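Local coordinates for cupin domain-containing protein (Rhodopseudomonas palustris, PDB 3LAG) that is of unknown function but belongs to the cupin superfamily, holding a nickel ion in its beta-barrel and binding calcium, at residues M2-A6 and G27-G31; R18-L24 and E86-I92; T34-D38 and E91-K95; E48-P54 and Q76-E82. All blocks are in the same frame, centred on the assembly; numbering follows the deposited sequence. Where two conformers were deposited one is given.

All four contacts reach the same sheet of a cupin beta-barrel, contact 3 through the loop after strand 28-34. Contacts 3 and 4 meet at the nickel ion, where the ligand atoms His35 NE2 and His77 NE2 lie 3.3 Å apart, although the contact centres are about 17 Å apart. Contact 2 shares Glu91 and Ile92 with contact 3, and the Glu91 side chain lies about 4 Å from the nickel. Contact 1, centred about 21 Å from contact 3, joins its neighbours in the sheet: Thr30 N is 2.9 Å from Val79 O of contact 4, and Ala6 CB packs 3.7 Å from Leu24 CD1 of contact 2. Contacts 2 and 3 also touch the second subunit.

Contact 1: M2-A6 and G27-G31; sequences MTVAA and GSATG
A short parallel strand pairing joins the N-terminal strand 4-13 to strand 28-34 at one end of the barrel, about 12 Å between contact centre and chain centre. Both backbones are extended at the bridges, Val4 with Ser28 (CA-CA 4.1 Å) and Ala5 with Ala29 (5.7 Å), yet the end-to-end directions differ by 53°, so the pairing splays. Three hydrogen bonds hold it: Val4 N to Gly27 O at 3.0 Å, Ala29 N to Val4 O at 3.0 Å and Ala6 N to Ala29 O at 3.2 Å. In this cupin fold most neighbouring strands run antiparallel; here the N-terminal strand lies parallel to strand 28-34, with strand 17-24 on its other edge. Gly27 has positive phi (79°) just before the bridges. Water 1 links Met2 O and Gly27 O, 2.8 Å from each; water 2 accepts from Ala6 N at 2.9 Å and donates to Ala29 O at 2.8 Å. Thr3 CG2 lies 3.7 Å from Ala29 CB, and Ala6 CB 3.9 Å from Thr30 CG2.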
loop_
_atom_site.group_PDB
_atom_site.type_symbol
_atom_site.label_atom_id
_atom_site.label_comp_id
_atom_site.label_asym_id
_atom_site.label_seq_id
_atom_site.Cartn_x
_atom_site.Cartn_y
_atom_site.Cartn_z
HETATM N N MSE B 2 -6.490 28.451 -11.047
HETATM C CA MSE B 2 -6.591 27.456 -12.093
HETATM C C MSE B 2 -6.042 26.091 -11.795
HETATM O O MSE B 2 -6.439 25.113 -12.428
HETATM C CB MSE B 2 -6.041 27.991 -13.368
HETATM C CG MSE B 2 -6.992 28.974 -13.862
HETATM SE SE MSE B 2 -6.404 29.400 -15.549
HETATM C CE MSE B 2 -5.850 31.167 -15.145
ATOM N N THR B 3 -5.163 25.991 -10.809
ATOM C CA THR B 3 -4.679 24.688 -10.376
ATOM C C THR B 3 -5.797 23.943 -9.661
ATOM O O THR B 3 -6.499 24.528 -8.827
ATOM C CB THR B 3 -3.497 24.826 -9.409
ATOM O OG1 THR B 3 -2.491 25.641 -10.017
ATOM C CG2 THR B 3 -2.909 23.457 -9.073
ATOM N N VAL B 4 -5.951 22.664 -9.980
ATOM C CA VAL B 4 -6.943 21.822 -9.344
ATOM C C VAL B 4 -6.346 21.273 -8.050
ATOM O O VAL B 4 -5.166 20.923 -7.995
ATOM C CB VAL B 4 -7.360 20.680 -10.295
ATOM C CG1 VAL B 4 -8.202 19.630 -9.567
ATOM C CG2 VAL B 4 -8.108 21.258 -11.499
ATOM N N ALA B 5 -7.143 21.210 -6.992
ATOM C CA ALA B 5 -6.668 20.621 -5.748
ATOM C C ALA B 5 -6.472 19.110 -5.876
ATOM O O ALA B 5 -7.276 18.420 -6.494
ATOM C CB ALA B 5 -7.627 20.941 -4.614
ATOM N N ALA B 6 -5.388 18.603 -5.300
ATOM C CA ALA B 6 -5.239 17.166 -5.136
ATOM C C ALA B 6 -6.317 16.687 -4.169
ATOM O O ALA B 6 -6.711 17.427 -3.263
ATOM C CB ALA B 6 -3.868 16.848 -4.593
ATOM N N GLY B 27 -3.679 18.422 -14.169
ATOM C CA GLY B 27 -3.655 19.836 -13.833
ATOM C C GLY B 27 -3.804 20.143 -12.352
ATOM O O GLY B 27 -4.132 21.273 -11.979
ATOM N N SER B 28 -3.570 19.152 -11.500
ATOM C CA SER B 28 -3.686 19.353 -10.060
ATOM C C SER B 28 -2.324 19.434 -9.371
ATOM O O SER B 28 -1.284 19.117 -9.968
ATOM C CB SER B 28 -4.525 18.232 -9.426
ATOM O OG SER B 28 -3.848 16.989 -9.448
ATOM N N ALA B 29 -2.358 19.854 -8.107
ATOM C CA ALA B 29 -1.171 19.915 -7.254
ATOM C C ALA B 29 -1.560 19.764 -5.789
ATOM O O ALA B 29 -2.621 20.219 -5.375
ATOM C CB ALA B 29 -0.423 21.225 -7.473
ATOM N N THR B 30 -0.696 19.132 -5.001
ATOM C CA THR B 30 -0.920 19.019 -3.560
ATOM C C THR B 30 -0.670 20.343 -2.858
ATOM O O THR B 30 -1.192 20.580 -1.765
ATOM C CB THR B 30 0.047 18.009 -2.926
ATOM O OG1 THR B 30 1.396 18.387 -3.231
ATOM C CG2 THR B 30 -0.185 16.616 -3.482
ATOM N N GLY B 31 0.126 21.194 -3.497
ATOM C CA GLY B 31 0.760 22.305 -2.816
ATOM C C GLY B 31 2.016 21.834 -2.100
ATOM O O GLY B 31 2.142 20.661 -1.734
HETATM O O HOH W 1 -5.380 22.989 -13.820
HETATM O O HOH W 2 -4.354 20.264 -3.154
#

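Contact 2: R18-L24 and E86-I92; sequences RVTEWRL and EIVFLEI
The methylene of Trp22, not its indole, covers the Phe89 ring across this strand pair: Trp22 CB sits 3.7 Å from the ring centroid, 19° off its normal, a CH-pi contact, while the indole five-membered ring is slid aside (centroids 5.1 Å, planes at 22°). Trp22 is m (chi1 -73°), Phe89 p (58°). The strands are antiparallel neighbours in the cupin barrel, at 162° with axes 4.6 Å apart. Hydrogen-bonded pairs give Thr20 N to Glu91 O 2.9 Å, Glu91 N to Thr20 O 2.8 Å; Trp22 N to Phe89 O 2.8 Å, Phe89 N to Trp22 O 3.1 Å; Leu24 N to Ile87 O 2.8 Å, Ile87 N to Leu24 O 3.0 Å. These six side chains share the face where Glu91 approaches the nickel. The alternate pairs, Val19-Ile92, Glu21-Leu90 and Arg23-Val88, line the other face, where Val19 and Leu90 pack on the second subunit. There Arg23 bridges two carboxylates: NE lies 2.9 Å from Glu21 OE2, and NH1 2.9 Å from Glu86 OE2.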
loop_
_atom_site.group_PDB
_atom_site.type_symbol
_atom_site.label_atom_id
_atom_site.label_comp_id
_atom_site.label_asym_id
_atom_site.label_seq_id
_atom_site.Cartn_x
_atom_site.Cartn_y
_atom_site.Cartn_z
ATOM N N ARG B 18 -0.538 6.081 9.549
ATOM C CA ARG B 18 -1.589 6.742 8.788
ATOM C C ARG B 18 -1.467 6.378 7.318
ATOM O O ARG B 18 -0.385 6.495 6.739
ATOM C CB ARG B 18 -1.490 8.252 8.919
ATOM C CG ARG B 18 -2.582 8.981 8.147
ATOM C CD ARG B 18 -2.517 10.459 8.388
ATOM N NE ARG B 18 -3.096 10.784 9.684
ATOM C CZ ARG B 18 -3.430 12.010 10.071
ATOM N NH1 ARG B 18 -3.234 13.042 9.261
ATOM N NH2 ARG B 18 -3.960 12.203 11.270
ATOM N N VAL B 19 -2.581 5.967 6.721
ATOM C CA VAL B 19 -2.639 5.608 5.309
ATOM C C VAL B 19 -3.573 6.573 4.594
ATOM O O VAL B 19 -4.750 6.654 4.935
ATOM C CB VAL B 19 -3.125 4.164 5.112
ATOM C CG1 VAL B 19 -3.134 3.839 3.640
ATOM C CG2 VAL B 19 -2.224 3.189 5.860
ATOM N N THR B 20 -3.026 7.314 3.633
ATOM C CA THR B 20 -3.784 8.286 2.855
ATOM C C THR B 20 -3.753 7.941 1.383
ATOM O O THR B 20 -2.687 7.716 0.808
ATOM C CB THR B 20 -3.207 9.707 3.012
ATOM O OG1 THR B 20 -3.118 10.028 4.404
ATOM C CG2 THR B 20 -4.083 10.745 2.318
ATOM N N GLU B 21 -4.935 7.899 0.783
ATOM C CA GLU B 21 -5.066 7.752 -0.657
ATOM C C GLU B 21 -5.040 9.126 -1.312
ATOM O O GLU B 21 -5.854 9.993 -0.985
ATOM C CB GLU B 21 -6.377 7.047 -0.997
ATOM C CG GLU B 21 -6.623 6.881 -2.479
ATOM C CD GLU B 21 -7.953 6.213 -2.749
ATOM O OE1 GLU B 21 -8.724 6.015 -1.784
ATOM O OE2 GLU B 21 -8.228 5.875 -3.917
ATOM N N TRP B 22 -4.099 9.315 -2.236
ATOM C CA TRP B 22 -3.980 10.554 -2.995
ATOM C C TRP B 22 -4.450 10.342 -4.422
ATOM O O TRP B 22 -4.044 9.388 -5.081
ATOM C CB TRP B 22 -2.528 11.063 -2.996
ATOM C CG TRP B 22 -2.126 11.621 -1.670
ATOM C CD1 TRP B 22 -1.480 10.968 -0.654
ATOM C CD2 TRP B 22 -2.375 12.947 -1.195
ATOM N NE1 TRP B 22 -1.307 11.810 0.422
ATOM C CE2 TRP B 22 -1.840 13.034 0.110
ATOM C CE3 TRP B 22 -2.991 14.074 -1.752
ATOM C CZ2 TRP B 22 -1.912 14.200 0.869
ATOM C CZ3 TRP B 22 -3.057 15.236 -0.996
ATOM C CH2 TRP B 22 -2.518 15.290 0.300
ATOM N N ARG B 23 -5.319 11.235 -4.883
ATOM C CA ARG B 23 -5.779 11.229 -6.266
ATOM C C ARG B 23 -5.524 12.598 -6.856
ATOM O O ARG B 23 -6.027 13.609 -6.358
ATOM C CB ARG B 23 -7.269 10.887 -6.342
ATOM C CG ARG B 23 -7.546 9.442 -6.032
ATOM C CD ARG B 23 -9.030 9.106 -6.120
ATOM N NE ARG B 23 -9.235 7.667 -6.026
ATOM C CZ ARG B 23 -9.272 6.843 -7.068
ATOM N NH1 ARG B 23 -9.138 7.302 -8.306
ATOM N NH2 ARG B 23 -9.463 5.550 -6.871
ATOM N N LEU B 24 -4.725 12.631 -7.914
ATOM C CA LEU B 24 -4.385 13.882 -8.574
ATOM C C LEU B 24 -4.938 13.900 -9.985
ATOM O O LEU B 24 -4.412 13.233 -10.882
ATOM C CB LEU B 24 -2.872 14.102 -8.608
ATOM C CG LEU B 24 -2.272 14.788 -7.384
ATOM C CD1 LEU B 24 -2.287 13.875 -6.177
ATOM C CD2 LEU B 24 -0.859 15.235 -7.707
ATOM N N GLU B 86 -5.117 10.510 -14.541
ATOM C CA GLU B 86 -5.204 10.626 -13.096
ATOM C C GLU B 86 -4.045 9.867 -12.459
ATOM O O GLU B 86 -3.715 8.754 -12.873
ATOM C CB GLU B 86 -6.532 10.055 -12.594
ATOM C CG GLU B 86 -6.772 10.290 -11.099
ATOM C CD GLU B 86 -8.014 9.583 -10.565
ATOM O OE1 GLU B 86 -8.522 8.671 -11.249
ATOM O OE2 GLU B 86 -8.481 9.929 -9.453
ATOM N N ILE B 87 -3.416 10.485 -11.464
ATOM C CA ILE B 87 -2.369 9.842 -10.683
ATOM C C ILE B 87 -2.972 9.378 -9.364
ATOM O O ILE B 87 -3.715 10.126 -8.734
ATOM C CB ILE B 87 -1.206 10.834 -10.435
ATOM C CG1 ILE B 87 -0.407 11.030 -11.731
ATOM C CG2 ILE B 87 -0.324 10.361 -9.287
ATOM C CD1 ILE B 87 0.644 12.122 -11.633
ATOM N N VAL B 88 -2.681 8.142 -8.960
ATOM C CA VAL B 88 -3.234 7.591 -7.729
ATOM C C VAL B 88 -2.167 6.814 -6.987
ATOM O O VAL B 88 -1.503 5.949 -7.545
ATOM C CB VAL B 88 -4.412 6.645 -8.002
ATOM C CG1 VAL B 88 -5.058 6.230 -6.685
ATOM C CG2 VAL B 88 -5.437 7.309 -8.928
ATOM N N PHE B 89 -1.997 7.138 -5.711
ATOM C CA PHE B 89 -1.063 6.410 -4.871
ATOM C C PHE B 89 -1.513 6.484 -3.428
ATOM O O PHE B 89 -2.222 7.414 -3.038
ATOM C CB PHE B 89 0.373 6.942 -5.009
ATOM C CG PHE B 89 0.523 8.395 -4.667
ATOM C CD1 PHE B 89 0.913 8.795 -3.397
ATOM C CD2 PHE B 89 0.330 9.367 -5.635
ATOM C CE1 PHE B 89 1.066 10.141 -3.091
ATOM C CE2 PHE B 89 0.483 10.716 -5.329
ATOM C CZ PHE B 89 0.855 11.095 -4.055
ATOM N N LEU B 90 -1.114 5.487 -2.652
ATOM C CA LEU B 90 -1.283 5.520 -1.211
ATOM C C LEU B 90 0.035 5.926 -0.578
ATOM O O LEU B 90 1.116 5.557 -1.041
ATOM C CB LEU B 90 -1.760 4.165 -0.664
ATOM C CG LEU B 90 -3.280 3.934 -0.673
ATOM C CD1 LEU B 90 -3.898 4.093 -2.046
ATOM C CD2 LEU B 90 -3.612 2.563 -0.090
ATOM N N GLU B 91 -0.067 6.729 0.465
ATOM C CA GLU B 91 1.083 7.108 1.250
ATOM C C GLU B 91 0.876 6.613 2.668
ATOM O O GLU B 91 -0.140 6.904 3.308
ATOM C CB GLU B 91 1.213 8.607 1.241
ATOM C CG GLU B 91 2.633 9.060 1.276
ATOM C CD GLU B 91 2.780 10.453 0.749
ATOM O OE1 GLU B 91 3.312 10.617 -0.373
ATOM O OE2 GLU B 91 2.343 11.372 1.460
ATOM N N ILE B 92 1.858 5.865 3.150
ATOM C CA ILE B 92 1.785 5.218 4.447
ATOM C C ILE B 92 2.842 5.850 5.349
ATOM O O ILE B 92 4.037 5.673 5.128
ATOM C CB ILE B 92 2.006 3.691 4.317
ATOM C CG1 ILE B 92 0.969 3.074 3.366
ATOM C CG2 ILE B 92 1.934 3.021 5.678
ATOM C CD1 ILE B 92 1.420 2.956 1.923
HETATM O O HOH W 3 -0.634 9.260 5.177
HETATM O O HOH W 4 0.145 11.288 2.856
#

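Contact 3: T34-D38 and E91-K95; sequences THGMD and EIELK. With NI (nickel (II) ion), chain F; CA (calcium ion), chain D.
Thr34 ends the preceding strand and leads the chain into the loop that carries both metal ligands of this contact. His35 (chi1 -79°, m; chi2 -84°) points toward segment 91-95. Its NE2 binds the nickel at 2.1 Å, with His33 and His77 supplying further ligands, and Tyr39 stacks on its ring. His35 CE1 is 3.3 Å from Glu91 OE2, near the ring plane, while ND1 donates to water 5 at 2.7 Å; that water in turn donates to Met37 O and Glu93 OE2, both at 2.7 Å. After Gly36, the selenomethionine Met37 (m, t, m) runs its side chain across the strand, CG 3.3 Å from Leu94 O, SE 4.0 Å from Lys95 CG and CE 3.4 Å from Glu93 OE2. At Asp38 the backbone engages the strand: Leu94 N donates to Asp38 O at 3.0 Å and 172°, next to a CA-H...O contact from Glu93 CA to the same oxygen (3.6 Å). Asp38 OD2 binds calcium at 2.4 Å, together with Asp15 and Glu16 of the second subunit, while OD1 accepts from Ala73 N. A histidine-bound metal inside the barrel is the classic cupin site. Water 6, 2.4 Å from the nickel, donates to Glu91 OE2 at 2.5 Å, so this carboxylate acts in the second shell, while the calcium ties the two subunits together.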
loop_
_atom_site.group_PDB
_atom_site.type_symbol
_atom_site.label_atom_id
_atom_site.label_comp_id
_atom_site.label_asym_id
_atom_site.label_seq_id
_atom_site.Cartn_x
_atom_site.Cartn_y
_atom_site.Cartn_z
ATOM N N THR B 34 5.820 19.677 3.764
ATOM C CA THR B 34 6.954 18.954 4.298
ATOM C C THR B 34 6.469 17.676 4.956
ATOM O O THR B 34 5.325 17.571 5.395
ATOM C CB THR B 34 7.745 19.792 5.312
ATOM O OG1 THR B 34 6.974 19.949 6.511
ATOM C CG2 THR B 34 8.069 21.158 4.726
ATOM N N HIS B 35 7.365 16.702 5.001
ATOM C CA HIS B 35 7.086 15.405 5.580
ATOM C C HIS B 35 7.746 15.283 6.930
ATOM O O HIS B 35 8.970 15.358 7.035
ATOM C CB HIS B 35 7.556 14.329 4.620
ATOM C CG HIS B 35 6.597 14.106 3.507
ATOM N ND1 HIS B 35 5.502 13.284 3.644
ATOM C CD2 HIS B 35 6.524 14.630 2.263
ATOM C CE1 HIS B 35 4.806 13.288 2.524
ATOM N NE2 HIS B 35 5.399 14.104 1.671
ATOM N N GLY B 36 6.938 15.102 7.966
ATOM C CA GLY B 36 7.469 14.953 9.303
ATOM C C GLY B 36 7.611 13.511 9.744
ATOM O O GLY B 36 8.097 13.261 10.847
HETATM N N MSE B 37 7.189 12.580 8.882
HETATM C CA MSE B 37 7.233 11.152 9.176
HETATM C C MSE B 37 7.849 10.400 8.007
HETATM O O MSE B 37 7.578 10.718 6.847
HETATM C CB MSE B 37 5.824 10.604 9.437
HETATM C CG MSE B 37 5.199 11.066 10.736
HETATM SE SE MSE B 37 3.397 10.494 10.924
HETATM C CE MSE B 37 2.549 11.954 9.960
ATOM N N ASP B 38 8.680 9.406 8.312
ATOM C CA ASP B 38 9.098 8.447 7.296
ATOM C C ASP B 38 7.846 7.834 6.690
ATOM O O ASP B 38 6.815 7.684 7.366
ATOM C CB ASP B 38 9.939 7.329 7.908
ATOM C CG ASP B 38 11.281 7.811 8.434
ATOM O OD1 ASP B 38 11.727 8.945 8.147
ATOM O OD2 ASP B 38 11.908 7.017 9.137
ATOM N N GLU B 91 -0.067 6.729 0.465
ATOM C CA GLU B 91 1.083 7.108 1.250
ATOM C C GLU B 91 0.876 6.613 2.668
ATOM O O GLU B 91 -0.140 6.904 3.308
ATOM C CB GLU B 91 1.213 8.607 1.241
ATOM C CG GLU B 91 2.633 9.060 1.276
ATOM C CD GLU B 91 2.780 10.453 0.749
ATOM O OE1 GLU B 91 3.312 10.617 -0.373
ATOM O OE2 GLU B 91 2.343 11.372 1.460
ATOM N N ILE B 92 1.858 5.865 3.150
ATOM C CA ILE B 92 1.785 5.218 4.447
ATOM C C ILE B 92 2.842 5.850 5.349
ATOM O O ILE B 92 4.037 5.673 5.128
ATOM C CB ILE B 92 2.006 3.691 4.317
ATOM C CG1 ILE B 92 0.969 3.074 3.366
ATOM C CG2 ILE B 92 1.934 3.021 5.678
ATOM C CD1 ILE B 92 1.420 2.956 1.923
ATOM N N GLU B 93 2.391 6.619 6.335
ATOM C CA GLU B 93 3.272 7.370 7.216
ATOM C C GLU B 93 3.357 6.675 8.562
ATOM O O GLU B 93 2.343 6.260 9.120
ATOM C CB GLU B 93 2.736 8.786 7.405
ATOM C CG GLU B 93 2.713 9.616 6.146
ATOM C CD GLU B 93 2.089 10.966 6.392
ATOM O OE1 GLU B 93 0.840 11.039 6.435
ATOM O OE2 GLU B 93 2.841 11.949 6.554
ATOM N N LEU B 94 4.579 6.552 9.089
ATOM C CA LEU B 94 4.801 5.870 10.369
ATOM C C LEU B 94 4.894 6.874 11.518
ATOM O O LEU B 94 5.594 7.896 11.409
ATOM C CB LEU B 94 6.069 5.009 10.340
ATOM C CG LEU B 94 6.060 3.834 9.360
ATOM C CD1 LEU B 94 4.696 3.141 9.384
ATOM C CD2 LEU B 94 6.417 4.284 7.936
ATOM N N LYS B 95 4.199 6.582 12.615
ATOM C CA LYS B 95 4.198 7.459 13.783
ATOM C C LYS B 95 5.220 6.996 14.797
ATOM O O LYS B 95 5.628 5.850 14.782
ATOM C CB LYS B 95 2.819 7.488 14.425
ATOM C CG LYS B 95 1.771 7.896 13.430
ATOM C CD LYS B 95 0.465 8.156 14.090
ATOM C CE LYS B 95 -0.538 8.576 13.051
ATOM N NZ LYS B 95 -1.824 8.829 13.707
HETATM NI NI NI F . 4.514 14.535 -0.207
HETATM CA CA CA D . 13.181 6.160 10.987
HETATM O O HOH W 5 5.478 12.335 6.217
HETATM O O HOH W 6 2.464 13.764 0.643
HETATM O O HOH W 7 14.979 7.707 10.462
HETATM O O HOH W 8 13.960 5.578 8.542
#

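Contact 4: E48-P54 and Q76-E82; sequences EMTIVAP and QHDVRNE. With NI (nickel (II) ion), chain F.
Gln76 begins its strand against Pro54, whose CD lies 3.6 Å from Gln76 O. His77 (chi1 61°, p) turns to the metal, NE2 binding nickel at 2.1 Å, and its CB is 3.8 Å from Ile51 CG2. Asp78 forms a hydrogen-bonded antiparallel pair with Val52: Val52 N to Asp78 O is 2.8 Å and Asp78 N to Val52 O 3.1 Å. Val79, in the non-hydrogen-bonded pair with Ile51 (CA-CA 4.7 Å), presses CG1 to within 3.2 Å of CG of the selenomethionine Met49. Arg80 pairs with Thr50 (Arg80 N to Thr50 O 2.7 Å, Thr50 N to Arg80 O 2.9 Å), and its guanidinium makes salt bridges, NH2 to Asp78 OD2 at 3.0 Å and NE to Glu82 OE2 at 3.2 Å. Past Asn81, Glu82 N donates to water 9 at 2.8 Å, which also contacts Thr50 OG1 and Glu48 O, each at 2.8 Å. Strand axes run 4.6 Å apart at 148°, the twisted antiparallel pairing of a cupin barrel wall, with His77 completing a three-histidine metal site alongside His33 and His35.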
loop_
_atom_site.group_PDB
_atom_site.type_symbol
_atom_site.label_atom_id
_atom_site.label_comp_id
_atom_site.label_asym_id
_atom_site.label_seq_id
_atom_site.Cartn_x
_atom_site.Cartn_y
_atom_site.Cartn_z
ATOM N N GLU B 48 3.319 9.416 -14.253
ATOM C CA GLU B 48 4.449 10.326 -14.280
ATOM C C GLU B 48 4.062 11.530 -13.446
ATOM O O GLU B 48 3.235 12.350 -13.842
ATOM C CB GLU B 48 4.804 10.719 -15.712
ATOM C CG GLU B 48 5.081 9.522 -16.593
ATOM C CD GLU B 48 5.458 9.920 -17.993
ATOM O OE1 GLU B 48 4.548 10.069 -18.839
ATOM O OE2 GLU B 48 6.665 10.086 -18.246
HETATM N N MSE B 49 4.647 11.585 -12.254
HETATM C CA MSE B 49 4.297 12.549 -11.211
HETATM C C MSE B 49 5.329 13.665 -11.113
HETATM O O MSE B 49 6.498 13.408 -10.813
HETATM C CB MSE B 49 4.197 11.801 -9.868
HETATM C CG MSE B 49 3.660 12.609 -8.699
HETATM SE SE MSE B 49 3.573 11.556 -7.059
HETATM C CE MSE B 49 5.501 11.501 -6.740
ATOM N N THR B 50 4.897 14.902 -11.347
ATOM C CA THR B 50 5.803 16.035 -11.263
ATOM C C THR B 50 6.114 16.356 -9.801
ATOM O O THR B 50 5.210 16.493 -8.970
ATOM C CB THR B 50 5.205 17.249 -11.976
ATOM O OG1 THR B 50 5.041 16.934 -13.366
ATOM C CG2 THR B 50 6.110 18.459 -11.837
ATOM N N ILE B 51 7.406 16.451 -9.488
ATOM C CA ILE B 51 7.854 16.829 -8.158
ATOM C C ILE B 51 8.586 18.152 -8.277
ATOM O O ILE B 51 9.533 18.267 -9.064
ATOM C CB ILE B 51 8.826 15.789 -7.563
ATOM C CG1 ILE B 51 8.162 14.407 -7.540
ATOM C CG2 ILE B 51 9.281 16.228 -6.174
ATOM C CD1 ILE B 51 9.022 13.302 -6.950
ATOM N N VAL B 52 8.132 19.157 -7.531
ATOM C CA VAL B 52 8.773 20.465 -7.539
ATOM C C VAL B 52 9.581 20.612 -6.260
ATOM O O VAL B 52 9.038 20.557 -5.148
ATOM C CB VAL B 52 7.766 21.618 -7.632
ATOM C CG1 VAL B 52 8.510 22.950 -7.843
ATOM C CG2 VAL B 52 6.757 21.365 -8.747
ATOM N N ALA B 53 10.894 20.741 -6.431
ATOM C CA ALA B 53 11.812 20.868 -5.312
ATOM C C ALA B 53 11.721 22.283 -4.752
ATOM O O ALA B 53 11.181 23.175 -5.405
ATOM C CB ALA B 53 13.236 20.562 -5.770
ATOM N N PRO B 54 12.247 22.497 -3.534
ATOM C CA PRO B 54 12.195 23.851 -2.970
ATOM C C PRO B 54 12.827 24.916 -3.877
ATOM O O PRO B 54 12.408 26.070 -3.801
ATOM C CB PRO B 54 12.977 23.714 -1.659
ATOM C CG PRO B 54 12.819 22.281 -1.279
ATOM C CD PRO B 54 12.794 21.517 -2.579
ATOM N N GLN B 76 10.665 17.723 1.305
ATOM C CA GLN B 76 9.900 18.955 1.114
ATOM C C GLN B 76 9.628 19.084 -0.370
ATOM O O GLN B 76 10.560 19.136 -1.174
ATOM C CB GLN B 76 10.702 20.190 1.556
ATOM C CG GLN B 76 11.187 20.185 2.986
ATOM C CD GLN B 76 11.844 21.505 3.371
ATOM O OE1 GLN B 76 11.468 22.131 4.362
ATOM N NE2 GLN B 76 12.820 21.936 2.581
ATOM N N HIS B 77 8.360 19.143 -0.758
ATOM C CA HIS B 77 8.053 19.171 -2.180
ATOM C C HIS B 77 6.621 19.612 -2.453
ATOM O O HIS B 77 5.765 19.569 -1.563
ATOM C CB HIS B 77 8.359 17.804 -2.851
ATOM C CG HIS B 77 7.562 16.649 -2.315
ATOM N ND1 HIS B 77 7.876 15.337 -2.608
ATOM C CD2 HIS B 77 6.471 16.599 -1.513
ATOM C CE1 HIS B 77 7.015 14.533 -2.013
ATOM N NE2 HIS B 77 6.145 15.272 -1.352
ATOM N N ASP B 78 6.380 20.021 -3.693
ATOM C CA ASP B 78 5.023 20.085 -4.235
ATOM C C ASP B 78 4.928 18.951 -5.239
ATOM O O ASP B 78 5.872 18.716 -5.978
ATOM C CB ASP B 78 4.805 21.421 -4.950
ATOM C CG ASP B 78 3.384 21.602 -5.475
ATOM O OD1 ASP B 78 2.455 20.889 -5.034
ATOM O OD2 ASP B 78 3.218 22.517 -6.308
ATOM N N VAL B 79 3.812 18.239 -5.262
ATOM C CA VAL B 79 3.630 17.176 -6.230
ATOM C C VAL B 79 2.463 17.549 -7.133
ATOM O O VAL B 79 1.409 17.974 -6.662
ATOM C CB VAL B 79 3.428 15.840 -5.526
ATOM C CG1 VAL B 79 2.846 14.814 -6.468
ATOM C CG2 VAL B 79 4.766 15.383 -4.930
ATOM N N ARG B 80 2.679 17.417 -8.435
ATOM C CA ARG B 80 1.707 17.870 -9.414
ATOM C C ARG B 80 1.463 16.840 -10.489
ATOM O O ARG B 80 2.293 15.964 -10.731
ATOM C CB ARG B 80 2.206 19.144 -10.083
ATOM C CG ARG B 80 2.682 20.182 -9.092
ATOM C CD ARG B 80 3.163 21.435 -9.784
ATOM N NE ARG B 80 2.087 22.180 -10.427
ATOM C CZ ARG B 80 1.413 23.179 -9.858
ATOM N NH1 ARG B 80 0.460 23.808 -10.532
ATOM N NH2 ARG B 80 1.686 23.554 -8.618
ATOM N N ASN B 81 0.324 16.972 -11.156
ATOM C CA ASN B 81 0.026 16.139 -12.299
ATOM C C ASN B 81 -0.042 16.967 -13.576
ATOM O O ASN B 81 -1.028 17.676 -13.816
ATOM C CB ASN B 81 -1.273 15.380 -12.077
ATOM C CG ASN B 81 -1.527 14.353 -13.150
ATOM O OD1 ASN B 81 -0.736 14.203 -14.091
ATOM N ND2 ASN B 81 -2.629 13.625 -13.010
ATOM N N GLU B 82 1.023 16.891 -14.374
ATOM C CA GLU B 82 1.067 17.580 -15.659
ATOM C C GLU B 82 0.808 16.608 -16.810
ATOM O O GLU B 82 0.984 16.956 -17.979
ATOM C CB GLU B 82 2.406 18.296 -15.853
ATOM C CG GLU B 82 2.820 19.200 -14.688
ATOM C CD GLU B 82 1.896 20.380 -14.465
ATOM O OE1 GLU B 82 1.068 20.671 -15.353
ATOM O OE2 GLU B 82 2.000 21.028 -13.398
HETATM NI NI NI F . 4.514 14.535 -0.207
HETATM O O HOH W 9 3.184 15.058 -14.391
HETATM O O HOH W 6 2.464 13.764 0.643
#